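Local coordinates for protein MS5a (PDB 6L77) that is of unknown precise function but is related to meiosis and appears to enhance papain through its cystatin-like folds in a non-canonical way, at residues Y34-E39 and S64-F69; K115-F118 and S122-L125; F124-Q129 and E177-S182. One frame throughout, in Å; residues are numbered along the deposited sequence.

All three contacts, in this C-terminal part of MS5, reach one antiparallel sheet, whose order runs from strand 34-45 at one margin to strand 124-127 at the other. Contact 1 comes first in the chain and joins the first and third strands across strand 49-60; its centre is about 41 Å from that of contact 2 and about 29 Å from that of contact 3. Contacts 2 and 3 follow, 14 Å apart between centres, and share Phe-124 and Leu-125. Strand 124-127 thus meets the short helices 115-119 and 176-181. The longer helices 12-29 and 138-150, with the antiparallel sheet, are consistent with cystatin-like folds, and the contacts sample both margins of that sheet.

Contact 1. Residues Y34-E39 and S64-F69; sequences YLHKIE and SSFVVF
His-36 and Phe-66 meet ring to ring in an edge-to-face aromatic pair, with CE2 of Phe-66 standing over the centre of the imidazole. The ring centroids lie 4.7 Å apart and the planes are inclined at 65°, so the pair is T-shaped but tilted. The shortest approach is 3.5 Å, from ND1 of His-36 to CE2 of Phe-66, and CG of His-36 follows at 3.6 Å from the same CE2. CD2 of Phe-66 also comes in, 3.8 Å from CG of His-36, so one corner of the benzene ring rests on the imidazole.

The two side chains start from different torsions. In His-36 the ring stands anti to the backbone N (chi1 174°), whereas in Phe-66 it is anti to the carbonyl carbon (chi1 -71°); both CB atoms point toward the opposite segment, and the rings close a gap of 8.0 Å between CA of His-36 and CA of Phe-66. That gap is bridged by strand 49-60, which runs between the two strands. His-36 and Lys-37 both face Ile-57 of that strand in a classic beta bulge, and both make backbone hydrogen bonds with it. Phe-66 in turn lays its side chain on Ile-57 and Glu-59. Within the same strand, NZ of the bulge residue Lys-37 forms a salt bridge with OE1 of Glu-39, 3.6 Å away. Leu-35 and Ile-38 instead touch helix 12-29.

The arrangement is a surface aromatic pair between next-but-one strands of an antiparallel sheet. No hydrogen bond crosses it, so it rests on dispersion and ring electrostatics, in which the polarised C-H edge of Phe-66 probably favours the electron-rich face of a neutral imidazole; protonation of His-36 would be expected to weaken that electrostatic share while leaving the van der Waals contact.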
loop_
_atom_site.group_PDB
_atom_site.type_symbol
_atom_site.label_atom_id
_atom_site.label_comp_id
_atom_site.label_asym_id
_atom_site.label_seq_id
_atom_site.Cartn_x
_atom_site.Cartn_y
_atom_site.Cartn_z
ATOM N N TYR A 34 -11.612 10.757 -0.366
ATOM C CA TYR A 34 -12.020 9.427 0.060
ATOM C C TYR A 34 -12.774 8.731 -1.063
ATOM O O TYR A 34 -13.492 9.368 -1.839
ATOM C CB TYR A 34 -12.907 9.490 1.309
ATOM C CG TYR A 34 -12.240 10.172 2.473
ATOM C CD1 TYR A 34 -11.151 9.588 3.114
ATOM C CD2 TYR A 34 -12.694 11.400 2.930
ATOM C CE1 TYR A 34 -10.527 10.224 4.191
ATOM C CE2 TYR A 34 -12.076 12.039 4.013
ATOM C CZ TYR A 34 -11.007 11.444 4.631
ATOM O OH TYR A 34 -10.407 12.082 5.697
ATOM N N LEU A 35 -12.617 7.414 -1.137
ATOM C CA LEU A 35 -13.303 6.657 -2.175
ATOM C C LEU A 35 -14.802 6.655 -1.909
ATOM O O LEU A 35 -15.259 6.274 -0.826
ATOM C CB LEU A 35 -12.764 5.225 -2.230
ATOM C CG LEU A 35 -13.494 4.297 -3.194
ATOM C CD1 LEU A 35 -13.348 4.809 -4.640
ATOM C CD2 LEU A 35 -12.967 2.861 -3.059
ATOM N N HIS A 36 -15.576 7.088 -2.900
ATOM C CA HIS A 36 -17.024 7.020 -2.802
ATOM C C HIS A 36 -17.577 5.807 -3.540
ATOM O O HIS A 36 -18.329 5.020 -2.963
ATOM C CB HIS A 36 -17.648 8.314 -3.342
ATOM C CG HIS A 36 -19.144 8.281 -3.416
ATOM N ND1 HIS A 36 -19.947 8.227 -2.296
ATOM C CD2 HIS A 36 -19.982 8.310 -4.478
ATOM C CE1 HIS A 36 -21.216 8.217 -2.665
ATOM N NE2 HIS A 36 -21.265 8.259 -3.985
ATOM N N LYS A 37 -17.220 5.636 -4.813
ATOM C CA LYS A 37 -17.634 4.445 -5.543
ATOM C C LYS A 37 -16.725 4.269 -6.749
ATOM O O LYS A 37 -16.061 5.207 -7.191
ATOM C CB LYS A 37 -19.092 4.536 -6.004
ATOM C CG LYS A 37 -19.316 5.568 -7.088
ATOM C CD LYS A 37 -20.795 5.710 -7.458
ATOM C CE LYS A 37 -21.363 4.434 -8.042
ATOM N NZ LYS A 37 -20.881 4.192 -9.430
ATOM N N ILE A 38 -16.718 3.050 -7.279
ATOM C CA ILE A 38 -16.093 2.763 -8.571
ATOM C C ILE A 38 -17.169 2.878 -9.646
ATOM O O ILE A 38 -18.217 2.241 -9.541
ATOM C CB ILE A 38 -15.475 1.354 -8.585
ATOM C CG1 ILE A 38 -14.569 1.109 -7.370
ATOM C CG2 ILE A 38 -14.777 1.091 -9.943
ATOM C CD1 ILE A 38 -13.323 1.916 -7.359
ATOM N N GLU A 39 -16.911 3.678 -10.686
ATOM C CA GLU A 39 -17.844 3.795 -11.803
ATOM C C GLU A 39 -17.596 2.734 -12.866
ATOM O O GLU A 39 -18.540 2.145 -13.403
ATOM C CB GLU A 39 -17.729 5.176 -12.464
ATOM C CG GLU A 39 -18.336 6.313 -11.684
ATOM C CD GLU A 39 -19.808 6.525 -11.990
ATOM O OE1 GLU A 39 -20.420 5.652 -12.642
ATOM O OE2 GLU A 39 -20.353 7.573 -11.581
ATOM N N SER A 64 -17.648 19.417 -0.001
ATOM C CA SER A 64 -18.857 18.626 -0.262
ATOM C C SER A 64 -19.027 18.366 -1.752
ATOM O O SER A 64 -20.133 18.456 -2.304
ATOM C CB SER A 64 -20.107 19.301 0.310
ATOM O OG SER A 64 -19.890 19.642 1.667
ATOM N N SER A 65 -17.922 18.055 -2.422
ATOM C CA SER A 65 -17.979 17.791 -3.844
ATOM C C SER A 65 -17.531 16.363 -4.106
ATOM O O SER A 65 -16.813 15.757 -3.304
ATOM C CB SER A 65 -17.135 18.798 -4.647
ATOM O OG SER A 65 -15.861 18.995 -4.080
ATOM N N PHE A 66 -18.036 15.813 -5.198
ATOM C CA PHE A 66 -17.682 14.478 -5.650
ATOM C C PHE A 66 -16.906 14.641 -6.941
ATOM O O PHE A 66 -17.386 15.292 -7.877
ATOM C CB PHE A 66 -18.928 13.609 -5.820
ATOM C CG PHE A 66 -19.545 13.240 -4.516
ATOM C CD1 PHE A 66 -20.363 14.138 -3.847
ATOM C CD2 PHE A 66 -19.234 12.045 -3.905
ATOM C CE1 PHE A 66 -20.900 13.818 -2.610
ATOM C CE2 PHE A 66 -19.766 11.718 -2.670
ATOM C CZ PHE A 66 -20.600 12.603 -2.024
ATOM N N VAL A 67 -15.705 14.078 -6.973
ATOM C CA VAL A 67 -14.724 14.326 -8.023
ATOM C C VAL A 67 -14.471 13.019 -8.770
ATOM O O VAL A 67 -14.077 12.017 -8.159
ATOM C CB VAL A 67 -13.427 14.872 -7.417
ATOM C CG1 VAL A 67 -12.371 15.137 -8.501
ATOM C CG2 VAL A 67 -13.729 16.139 -6.578
ATOM N N VAL A 68 -14.684 13.020 -10.084
ATOM C CA VAL A 68 -14.348 11.823 -10.837
ATOM C C VAL A 68 -12.836 11.782 -11.025
ATOM O O VAL A 68 -12.175 12.795 -11.301
ATOM C CB VAL A 68 -15.138 11.758 -12.160
ATOM C CG1 VAL A 68 -14.939 13.014 -12.993
ATOM C CG2 VAL A 68 -14.790 10.480 -12.933
ATOM N N PHE A 69 -12.288 10.593 -10.858
ATOM C CA PHE A 69 -10.876 10.380 -10.598
ATOM C C PHE A 69 -10.435 9.172 -11.414
ATOM O O PHE A 69 -11.180 8.192 -11.500
ATOM C CB PHE A 69 -10.707 10.136 -9.091
ATOM C CG PHE A 69 -9.298 10.188 -8.596
ATOM C CD1 PHE A 69 -8.761 11.383 -8.157
ATOM C CD2 PHE A 69 -8.534 9.033 -8.509
ATOM C CE1 PHE A 69 -7.477 11.443 -7.668
ATOM C CE2 PHE A 69 -7.238 9.071 -8.023
ATOM C CZ PHE A 69 -6.706 10.281 -7.595
#

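Contact 2. Residues K115-F118 and S122-L125; sequences KEAF and SRFL
Leu-125 and Phe-118 supply the apolar part of the contact, their side chains crossing at about a right angle. CD2 of Leu-125 makes a CH-pi contact over one face of the Phe-118 ring, 4.2 Å from the centroid and 19° off the normal, while CB of Leu-125 lies 3.7 Å from CE1 of Phe-118. The CB of Phe-118 points away from the strand, and it is the ring that swings back to meet the leucine. CD1, the other branch of Leu-125, packs against the backbone at 3.7 Å from O of Ala-117.

The polar side chain of Arg-123 is used here for its flat surface. CB of Ala-117 sits over one face of the guanidinium, 3.4 Å from NH1 of Arg-123, and the bend at chi3 (63°) carries the group over the methyl. The charge itself is engaged by Glu-169, in a salt bridge from NE of Arg-123. The Phe-118 ring also has a cation-pi partner in Lys-127, farther along the same strand as Leu-125.

No hydrogen bond joins the segments. The arrangement is a compact helix-turn-strand connection, in which the short helix 115-119 folds back on residues 123-125, leading into and along strand 124-127 at the margin of the antiparallel sheet.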
loop_
_atom_site.group_PDB
_atom_site.type_symbol
_atom_site.label_atom_id
_atom_site.label_comp_id
_atom_site.label_asym_id
_atom_site.label_seq_id
_atom_site.Cartn_x
_atom_site.Cartn_y
_atom_site.Cartn_z
ATOM N N LYS A 115 18.020 -6.812 16.021
ATOM C CA LYS A 115 18.559 -5.734 16.840
ATOM C C LYS A 115 19.803 -5.125 16.209
ATOM O O LYS A 115 20.048 -3.924 16.373
ATOM C CB LYS A 115 18.861 -6.246 18.254
ATOM C CG LYS A 115 17.691 -7.000 18.874
ATOM C CD LYS A 115 17.793 -7.112 20.385
ATOM C CE LYS A 115 17.641 -5.758 21.061
ATOM N NZ LYS A 115 17.623 -5.897 22.541
ATOM N N GLU A 116 20.588 -5.925 15.468
ATOM C CA GLU A 116 21.818 -5.393 14.893
ATOM C C GLU A 116 21.533 -4.433 13.742
ATOM O O GLU A 116 22.342 -3.538 13.476
ATOM C CB GLU A 116 22.740 -6.529 14.434
ATOM C CG GLU A 116 22.139 -7.913 14.582
ATOM C CD GLU A 116 22.757 -8.902 13.629
ATOM O OE1 GLU A 116 23.523 -8.468 12.741
ATOM O OE2 GLU A 116 22.476 -10.111 13.760
ATOM N N ALA A 117 20.389 -4.581 13.075
ATOM C CA ALA A 117 20.008 -3.616 12.049
ATOM C C ALA A 117 19.738 -2.241 12.661
ATOM O O ALA A 117 20.138 -1.213 12.101
ATOM C CB ALA A 117 18.781 -4.114 11.287
ATOM N N PHE A 118 19.067 -2.205 13.813
ATOM C CA PHE A 118 18.868 -0.938 14.513
ATOM C C PHE A 118 20.196 -0.332 14.955
ATOM O O PHE A 118 20.395 0.884 14.850
ATOM C CB PHE A 118 17.949 -1.150 15.714
ATOM C CG PHE A 118 16.570 -1.591 15.336
ATOM C CD1 PHE A 118 15.608 -0.661 14.992
ATOM C CD2 PHE A 118 16.236 -2.932 15.305
ATOM C CE1 PHE A 118 14.329 -1.063 14.615
ATOM C CE2 PHE A 118 14.961 -3.339 14.939
ATOM C CZ PHE A 118 14.004 -2.400 14.600
ATOM N N SER A 122 24.452 3.037 9.700
ATOM C CA SER A 122 24.245 3.352 8.295
ATOM C C SER A 122 22.822 3.077 7.846
ATOM O O SER A 122 22.481 3.353 6.689
ATOM C CB SER A 122 25.221 2.548 7.425
ATOM O OG SER A 122 24.862 1.180 7.405
ATOM N N ARG A 123 21.993 2.515 8.720
ATOM C CA ARG A 123 20.618 2.168 8.400
ATOM C C ARG A 123 19.670 2.949 9.306
ATOM O O ARG A 123 19.946 3.131 10.495
ATOM C CB ARG A 123 20.378 0.676 8.568
ATOM C CG ARG A 123 21.168 -0.180 7.592
ATOM C CD ARG A 123 20.935 -1.651 7.842
ATOM N NE ARG A 123 19.545 -2.054 7.625
ATOM C CZ ARG A 123 19.131 -3.305 7.786
ATOM N NH1 ARG A 123 20.013 -4.229 8.167
ATOM N NH2 ARG A 123 17.868 -3.630 7.590
ATOM N N PHE A 124 18.549 3.397 8.743
ATOM C CA PHE A 124 17.630 4.301 9.446
ATOM C C PHE A 124 16.275 3.628 9.602
ATOM O O PHE A 124 15.492 3.570 8.654
ATOM C CB PHE A 124 17.552 5.620 8.690
ATOM C CG PHE A 124 18.901 6.153 8.374
ATOM C CD1 PHE A 124 19.746 6.545 9.405
ATOM C CD2 PHE A 124 19.375 6.169 7.075
ATOM C CE1 PHE A 124 21.022 7.004 9.144
ATOM C CE2 PHE A 124 20.650 6.617 6.800
ATOM C CZ PHE A 124 21.481 7.040 7.841
ATOM N N LEU A 125 16.004 3.124 10.806
ATOM C CA LEU A 125 14.798 2.354 11.094
ATOM C C LEU A 125 13.940 3.087 12.118
ATOM O O LEU A 125 14.457 3.638 13.090
ATOM C CB LEU A 125 15.154 0.945 11.610
ATOM C CG LEU A 125 15.699 0.027 10.504
ATOM C CD1 LEU A 125 17.192 0.208 10.345
ATOM C CD2 LEU A 125 15.373 -1.431 10.793
#

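Contact 3. Residues F124-Q129 and E177-S182; sequences FLYKMQ and ETVLKS
Tyr-126 and selenomethionine Met-128, from the strand side, receive two successive residues of the helix. Ahead of these, Thr-178 acts within its own segment: its O accepts OG of Ser-182 at 2.9 Å as well as Ser-182 N, from opposite faces of the carbonyl plane. Val-179 then divides its two methyls. CG2 stands over the centre of the Tyr-126 ring in a CH-pi contact, 3.6 Å from the centroid and 11° off the normal, whereas CG1 meets CE of Met-128 at 3.7 Å. With CG1 anti to the backbone N (chi1 -180°), the two branches fall on separate partners. OH of Tyr-126 is hydrogen-bonded to O of Val-174. Replacing Tyr-126 by alanine would probably leave CG2 of Val-179 without its ring face, open a gap between strand and helix, and deprive the Val-174 carbonyl of a donor.

Leu-180 meets Met-128 tip to tip, its CG 3.9 Å from CE of the selenomethionine. Farther along, Ser-182 leaves helical geometry while still bonded to Thr-178. Helix 176-181 thus packs on the margin of the sheet, where Val-179 also touches Val-168 and Thr-170 of strand 161-170, next to strand 124-127, and O of Leu-180 accepts a hydrogen bond from NE1 of Trp-138, at the beginning of helix 138-150.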
loop_
_atom_site.group_PDB
_atom_site.type_symbol
_atom_site.label_atom_id
_atom_site.label_comp_id
_atom_site.label_asym_id
_atom_site.label_seq_id
_atom_site.Cartn_x
_atom_site.Cartn_y
_atom_site.Cartn_z
ATOM N N PHE A 124 18.549 3.397 8.743
ATOM C CA PHE A 124 17.630 4.301 9.446
ATOM C C PHE A 124 16.275 3.628 9.602
ATOM O O PHE A 124 15.492 3.570 8.654
ATOM C CB PHE A 124 17.552 5.620 8.690
ATOM C CG PHE A 124 18.901 6.153 8.374
ATOM C CD1 PHE A 124 19.746 6.545 9.405
ATOM C CD2 PHE A 124 19.375 6.169 7.075
ATOM C CE1 PHE A 124 21.022 7.004 9.144
ATOM C CE2 PHE A 124 20.650 6.617 6.800
ATOM C CZ PHE A 124 21.481 7.040 7.841
ATOM N N LEU A 125 16.004 3.124 10.806
ATOM C CA LEU A 125 14.798 2.354 11.094
ATOM C C LEU A 125 13.940 3.087 12.118
ATOM O O LEU A 125 14.457 3.638 13.090
ATOM C CB LEU A 125 15.154 0.945 11.610
ATOM C CG LEU A 125 15.699 0.027 10.504
ATOM C CD1 LEU A 125 17.192 0.208 10.345
ATOM C CD2 LEU A 125 15.373 -1.431 10.793
ATOM N N TYR A 126 12.631 3.085 11.891
ATOM C CA TYR A 126 11.684 3.840 12.706
ATOM C C TYR A 126 10.680 2.862 13.294
ATOM O O TYR A 126 9.850 2.312 12.563
ATOM C CB TYR A 126 10.986 4.917 11.866
ATOM C CG TYR A 126 11.956 5.908 11.275
ATOM C CD1 TYR A 126 12.738 5.573 10.174
ATOM C CD2 TYR A 126 12.114 7.175 11.826
ATOM C CE1 TYR A 126 13.656 6.467 9.649
ATOM C CE2 TYR A 126 13.018 8.078 11.296
ATOM C CZ TYR A 126 13.780 7.714 10.194
ATOM O OH TYR A 126 14.703 8.589 9.650
ATOM N N LYS A 127 10.770 2.637 14.606
ATOM C CA LYS A 127 9.806 1.813 15.332
ATOM C C LYS A 127 8.572 2.658 15.611
ATOM O O LYS A 127 8.605 3.564 16.458
ATOM C CB LYS A 127 10.390 1.288 16.643
ATOM C CG LYS A 127 11.656 0.460 16.524
ATOM C CD LYS A 127 12.053 -0.111 17.894
ATOM C CE LYS A 127 13.482 -0.642 17.914
ATOM N NZ LYS A 127 13.856 -1.241 19.231
HETATM N N MSE A 128 7.483 2.354 14.921
HETATM C CA MSE A 128 6.281 3.181 14.994
HETATM C C MSE A 128 5.478 2.903 16.253
HETATM O O MSE A 128 5.481 1.786 16.770
HETATM C CB MSE A 128 5.405 2.962 13.761
HETATM C CG MSE A 128 6.037 3.457 12.460
HETATM SE SE MSE A 128 6.765 5.295 12.637
HETATM C CE MSE A 128 7.520 5.468 10.824
ATOM N N GLN A 129 4.820 3.943 16.756
ATOM C CA GLN A 129 3.890 3.829 17.866
ATOM C C GLN A 129 2.483 3.642 17.305
ATOM O O GLN A 129 2.208 3.984 16.158
ATOM C CB GLN A 129 3.952 5.082 18.755
ATOM C CG GLN A 129 3.302 4.927 20.123
ATOM C CD GLN A 129 2.423 6.116 20.502
ATOM O OE1 GLN A 129 1.189 6.020 20.498
ATOM N NE2 GLN A 129 3.057 7.240 20.834
ATOM N N GLU A 177 8.262 12.401 11.050
ATOM C CA GLU A 177 7.114 12.957 10.339
ATOM C C GLU A 177 7.271 12.809 8.828
ATOM O O GLU A 177 6.293 12.546 8.114
ATOM C CB GLU A 177 6.926 14.431 10.713
ATOM C CG GLU A 177 6.947 14.711 12.206
ATOM C CD GLU A 177 8.351 14.974 12.725
ATOM O OE1 GLU A 177 8.828 16.128 12.607
ATOM O OE2 GLU A 177 8.985 14.025 13.225
ATOM N N THR A 178 8.493 12.984 8.323
ATOM C CA THR A 178 8.746 12.792 6.897
ATOM C C THR A 178 8.512 11.348 6.487
ATOM O O THR A 178 7.953 11.081 5.414
ATOM C CB THR A 178 10.178 13.213 6.573
ATOM O OG1 THR A 178 10.330 14.603 6.881
ATOM C CG2 THR A 178 10.499 12.977 5.104
ATOM N N VAL A 179 8.931 10.398 7.327
ATOM C CA VAL A 179 8.738 8.989 6.993
ATOM C C VAL A 179 7.262 8.677 6.804
ATOM O O VAL A 179 6.881 7.901 5.919
ATOM C CB VAL A 179 9.371 8.105 8.080
ATOM C CG1 VAL A 179 9.192 6.640 7.752
ATOM C CG2 VAL A 179 10.869 8.427 8.223
ATOM N N LEU A 180 6.406 9.266 7.635
ATOM C CA LEU A 180 4.978 8.944 7.621
ATOM C C LEU A 180 4.171 9.747 6.608
ATOM O O LEU A 180 3.156 9.244 6.105
ATOM C CB LEU A 180 4.391 9.178 9.016
ATOM C CG LEU A 180 4.855 8.190 10.077
ATOM C CD1 LEU A 180 4.751 8.802 11.486
ATOM C CD2 LEU A 180 4.002 6.927 9.961
ATOM N N LYS A 181 4.574 10.986 6.305
ATOM C CA LYS A 181 3.710 11.899 5.563
ATOM C C LYS A 181 4.183 12.220 4.150
ATOM O O LYS A 181 3.396 12.757 3.369
ATOM C CB LYS A 181 3.545 13.226 6.332
ATOM C CG LYS A 181 2.794 13.113 7.656
ATOM C CD LYS A 181 2.583 14.494 8.282
ATOM C CE LYS A 181 2.189 14.401 9.748
ATOM N NZ LYS A 181 0.851 13.793 9.952
ATOM N N SER A 182 5.434 11.949 3.800
ATOM C CA SER A 182 5.918 12.265 2.464
ATOM C C SER A 182 5.999 11.002 1.618
ATOM O O SER A 182 6.349 9.928 2.112
ATOM C CB SER A 182 7.283 12.942 2.505
ATOM O OG SER A 182 8.308 11.995 2.681
#